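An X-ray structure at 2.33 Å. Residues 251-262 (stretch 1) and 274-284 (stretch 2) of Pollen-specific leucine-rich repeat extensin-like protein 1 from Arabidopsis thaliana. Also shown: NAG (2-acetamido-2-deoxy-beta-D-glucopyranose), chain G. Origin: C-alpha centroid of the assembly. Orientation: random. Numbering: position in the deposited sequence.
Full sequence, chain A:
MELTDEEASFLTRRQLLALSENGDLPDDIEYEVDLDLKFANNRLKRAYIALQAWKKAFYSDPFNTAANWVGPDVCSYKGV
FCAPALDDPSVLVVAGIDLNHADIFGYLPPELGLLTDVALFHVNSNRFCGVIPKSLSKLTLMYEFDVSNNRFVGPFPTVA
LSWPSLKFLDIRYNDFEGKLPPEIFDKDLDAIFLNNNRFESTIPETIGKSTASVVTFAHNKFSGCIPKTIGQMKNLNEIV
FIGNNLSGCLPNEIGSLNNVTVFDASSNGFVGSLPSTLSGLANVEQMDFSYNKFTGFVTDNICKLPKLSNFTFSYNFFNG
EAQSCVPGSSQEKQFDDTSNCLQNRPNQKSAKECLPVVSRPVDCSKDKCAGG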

# COMPACT_ATOMS: atom_id res chain seq x y z
N PRO A 251 -17.40 4.09 -10.57
CA PRO A 251 -17.35 4.08 -12.04
C PRO A 251 -17.48 2.67 -12.56
O PRO A 251 -16.86 1.74 -12.05
CB PRO A 251 -15.97 4.69 -12.36
CG PRO A 251 -15.17 4.54 -11.12
CD PRO A 251 -16.15 4.62 -9.98
N ASN A 252 -18.32 2.52 -13.61
CA ASN A 252 -18.48 1.22 -14.27
C ASN A 252 -17.14 0.66 -14.75
O ASN A 252 -17.03 -0.55 -14.96
CB ASN A 252 -19.43 1.33 -15.47
CG ASN A 252 -20.77 2.01 -15.12
OD1 ASN A 252 -21.32 1.86 -14.03
ND2 ASN A 252 -21.31 2.74 -16.09
N GLU A 253 -16.14 1.52 -14.94
CA GLU A 253 -14.84 1.07 -15.44
C GLU A 253 -14.14 0.14 -14.46
O GLU A 253 -13.24 -0.59 -14.88
CB GLU A 253 -13.96 2.28 -15.74
CG GLU A 253 -14.41 3.12 -16.94
CD GLU A 253 -15.62 4.02 -16.63
OE1 GLU A 253 -16.11 4.02 -15.48
OE2 GLU A 253 -16.09 4.74 -17.55
N ILE A 254 -14.56 0.13 -13.19
CA ILE A 254 -14.04 -0.85 -12.24
C ILE A 254 -14.14 -2.27 -12.79
O ILE A 254 -13.28 -3.12 -12.52
CB ILE A 254 -14.76 -0.72 -10.89
CG1 ILE A 254 -14.40 0.62 -10.24
CG2 ILE A 254 -14.34 -1.86 -9.95
CD1 ILE A 254 -15.19 0.94 -8.98
N GLY A 255 -15.17 -2.55 -13.59
CA GLY A 255 -15.36 -3.89 -14.11
C GLY A 255 -14.29 -4.35 -15.09
O GLY A 255 -14.26 -5.54 -15.41
N SER A 256 -13.43 -3.45 -15.57
CA SER A 256 -12.33 -3.86 -16.41
C SER A 256 -11.15 -4.46 -15.64
O SER A 256 -10.23 -4.99 -16.27
CB SER A 256 -11.83 -2.67 -17.25
OG SER A 256 -12.94 -1.89 -17.66
N LEU A 257 -11.16 -4.40 -14.30
CA LEU A 257 -10.02 -4.86 -13.50
C LEU A 257 -10.07 -6.37 -13.30
O LEU A 257 -10.18 -6.90 -12.19
CB LEU A 257 -9.99 -4.12 -12.17
CG LEU A 257 -9.81 -2.62 -12.40
CD1 LEU A 257 -10.04 -1.83 -11.13
CD2 LEU A 257 -8.43 -2.38 -12.99
N ASN A 258 -9.93 -7.09 -14.41
CA ASN A 258 -10.18 -8.53 -14.39
C ASN A 258 -9.10 -9.33 -13.66
O ASN A 258 -9.31 -10.53 -13.43
CB ASN A 258 -10.34 -9.05 -15.82
CG ASN A 258 -9.19 -8.67 -16.71
OD1 ASN A 258 -8.36 -7.85 -16.33
ND2 ASN A 258 -9.12 -9.26 -17.89
N ASN A 259 -7.98 -8.73 -13.27
CA ASN A 259 -6.99 -9.44 -12.46
C ASN A 259 -7.06 -9.08 -10.97
O ASN A 259 -6.23 -9.57 -10.20
CB ASN A 259 -5.57 -9.20 -12.99
CG ASN A 259 -5.33 -9.91 -14.32
OD1 ASN A 259 -5.76 -11.05 -14.52
ND2 ASN A 259 -4.63 -9.24 -15.23
N VAL A 260 -8.02 -8.26 -10.56
CA VAL A 260 -8.13 -7.86 -9.16
C VAL A 260 -8.58 -9.03 -8.29
O VAL A 260 -9.54 -9.73 -8.62
CB VAL A 260 -9.10 -6.67 -9.04
CG1 VAL A 260 -9.75 -6.62 -7.67
CG2 VAL A 260 -8.36 -5.37 -9.34
N THR A 261 -7.90 -9.24 -7.16
CA THR A 261 -8.35 -10.19 -6.16
C THR A 261 -8.92 -9.54 -4.91
O THR A 261 -9.62 -10.21 -4.14
CB THR A 261 -7.18 -11.09 -5.71
OG1 THR A 261 -6.13 -10.29 -5.16
CG2 THR A 261 -6.67 -11.92 -6.87
N VAL A 262 -8.59 -8.27 -4.66
CA VAL A 262 -8.96 -7.58 -3.44
C VAL A 262 -9.41 -6.19 -3.86
O VAL A 262 -8.60 -5.39 -4.34
CB VAL A 262 -7.80 -7.45 -2.44
CG1 VAL A 262 -8.26 -6.57 -1.27
CG2 VAL A 262 -7.32 -8.81 -1.94
N LEU A 274 -24.43 -0.55 -7.10
CA LEU A 274 -23.28 -1.26 -7.59
C LEU A 274 -23.40 -1.35 -9.10
O LEU A 274 -24.48 -1.66 -9.61
CB LEU A 274 -23.19 -2.66 -6.99
CG LEU A 274 -23.04 -2.62 -5.47
CD1 LEU A 274 -22.83 -4.01 -4.89
CD2 LEU A 274 -21.89 -1.67 -5.10
N PRO A 275 -22.36 -1.03 -9.85
CA PRO A 275 -22.45 -1.17 -11.30
C PRO A 275 -22.51 -2.63 -11.69
O PRO A 275 -21.81 -3.47 -11.13
CB PRO A 275 -21.17 -0.49 -11.81
CG PRO A 275 -20.28 -0.38 -10.64
CD PRO A 275 -21.15 -0.30 -9.44
N SER A 276 -23.38 -2.93 -12.66
CA SER A 276 -23.50 -4.29 -13.18
C SER A 276 -22.21 -4.76 -13.85
O SER A 276 -22.00 -5.97 -13.97
CB SER A 276 -24.67 -4.37 -14.17
OG SER A 276 -24.62 -3.30 -15.10
N THR A 277 -21.36 -3.83 -14.28
CA THR A 277 -20.05 -4.17 -14.83
C THR A 277 -19.16 -4.92 -13.85
O THR A 277 -18.16 -5.50 -14.27
CB THR A 277 -19.34 -2.89 -15.28
OG1 THR A 277 -19.42 -1.91 -14.24
CG2 THR A 277 -19.99 -2.33 -16.54
N LEU A 278 -19.50 -4.94 -12.56
CA LEU A 278 -18.67 -5.66 -11.61
C LEU A 278 -18.64 -7.15 -11.90
O LEU A 278 -17.82 -7.86 -11.29
CB LEU A 278 -19.13 -5.40 -10.18
CG LEU A 278 -18.86 -3.97 -9.70
CD1 LEU A 278 -19.54 -3.71 -8.37
CD2 LEU A 278 -17.39 -3.73 -9.56
N SER A 279 -19.48 -7.65 -12.81
CA SER A 279 -19.37 -9.06 -13.18
C SER A 279 -18.09 -9.34 -13.96
O SER A 279 -17.75 -10.51 -14.14
CB SER A 279 -20.58 -9.51 -14.00
OG SER A 279 -20.69 -8.80 -15.22
N GLY A 280 -17.39 -8.30 -14.41
CA GLY A 280 -16.08 -8.47 -15.01
C GLY A 280 -14.95 -8.73 -14.04
O GLY A 280 -13.81 -8.94 -14.48
N LEU A 281 -15.19 -8.72 -12.73
CA LEU A 281 -14.14 -8.98 -11.75
C LEU A 281 -13.92 -10.49 -11.61
O LEU A 281 -14.13 -11.10 -10.56
CB LEU A 281 -14.49 -8.34 -10.42
CG LEU A 281 -14.64 -6.82 -10.48
CD1 LEU A 281 -14.95 -6.26 -9.10
CD2 LEU A 281 -13.41 -6.15 -11.10
N ALA A 282 -13.46 -11.08 -12.72
CA ALA A 282 -13.38 -12.54 -12.82
C ALA A 282 -12.47 -13.16 -11.77
O ALA A 282 -12.55 -14.37 -11.54
CB ALA A 282 -12.92 -12.93 -14.23
N ASN A 283 -11.61 -12.37 -11.13
CA ASN A 283 -10.65 -12.91 -10.17
C ASN A 283 -10.86 -12.45 -8.74
O ASN A 283 -10.11 -12.88 -7.86
CB ASN A 283 -9.21 -12.56 -10.58
CG ASN A 283 -8.59 -13.59 -11.50
OD1 ASN A 283 -8.24 -14.70 -11.08
ND2 ASN A 283 -8.47 -13.25 -12.78
N VAL A 284 -11.85 -11.58 -8.48
CA VAL A 284 -11.92 -10.96 -7.17
C VAL A 284 -12.21 -12.02 -6.12
O VAL A 284 -13.02 -12.92 -6.33
CB VAL A 284 -12.94 -9.81 -7.14
CG1 VAL A 284 -14.36 -10.31 -7.02
CG2 VAL A 284 -12.60 -8.85 -5.99
C1 NAG G . -4.35 -9.75 -16.55
C2 NAG G . -4.24 -8.56 -17.50
C3 NAG G . -4.11 -9.06 -18.93
C4 NAG G . -2.92 -10.01 -19.05
C5 NAG G . -3.01 -11.12 -18.00
C6 NAG G . -1.77 -11.97 -17.95
C7 NAG G . -5.28 -6.46 -16.79
C8 NAG G . -3.91 -6.07 -16.30
N2 NAG G . -5.37 -7.66 -17.36
O4 NAG G . -2.88 -10.58 -20.35
O5 NAG G . -3.20 -10.58 -16.68
O6 NAG G . -1.60 -12.57 -16.67
O7 NAG G . -6.25 -5.71 -16.67
O HOH W 1 -10.94 -9.66 -10.81

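Each stretch carries a short 3-10 segment (252-256 and 276-280) followed by a type I beta turn (Leu 257 to Val 260, Leu 281 to Val 284), so the two backbones repeat one another as neighboring leucine-rich repeats do. They run side by side in a register of 23 residues, with CA atoms 4.5 Å apart at Gly 255 and Leu 278 and 3.8 Å apart at Thr 261 and Val 284. Along the 3-10 segments the glycines permit the close approach: Gly 255 CA lies 3.2 Å from Thr 277 O and Gly 280 CA 3.5 Å from Gly 255 O, both CA-H...O contacts; an ideal CB on Gly 255 would lie 2.2 Å from Thr 277 O, and one on Gly 280 2.3 Å from Gly 255 O, both clashes. Val 284 CA makes a third such contact, 3.0 Å from Val 260 O.

Two side chains of stretch 2 reach across to carbonyls of stretch 1. Thr 277, in rotamer p with its CB directed toward the other stretch, donates from OG1 to Asn 252 O (2.8 Å). Asn 283 donates from ND2 to Asn 258 O (2.9 Å) at a nearly straight 173°, while its OD1 is satisfied elsewhere in the structure. Water 1 bridges the turns, donating to Leu 257 O (3.2 Å) and Val 260 O (2.6 Å) and accepting from Asn 283 N (2.8 Å).

Aliphatic residues pair in the buried layer: Ile 254 CG2 meets Leu 278 CD2 at 3.6 Å, Leu 257 CB meets Leu 281 CD2 at 4.1 Å, and Val 260 CG1 meets Val 284 CG2 at 4.0 Å. Although its CB points away, Leu 281 swings its end back, bringing CD2 within 3.3 Å of Ile 254 O. In all, 668 Å² is buried between the stretches. Asn 259 points its CB away from stretch 2, and its ND2 is bonded covalently to NAG C1 (1.4 Å); NAG N2 adds a weak hydrogen bond to Asn 258 OD1 (3.2 Å).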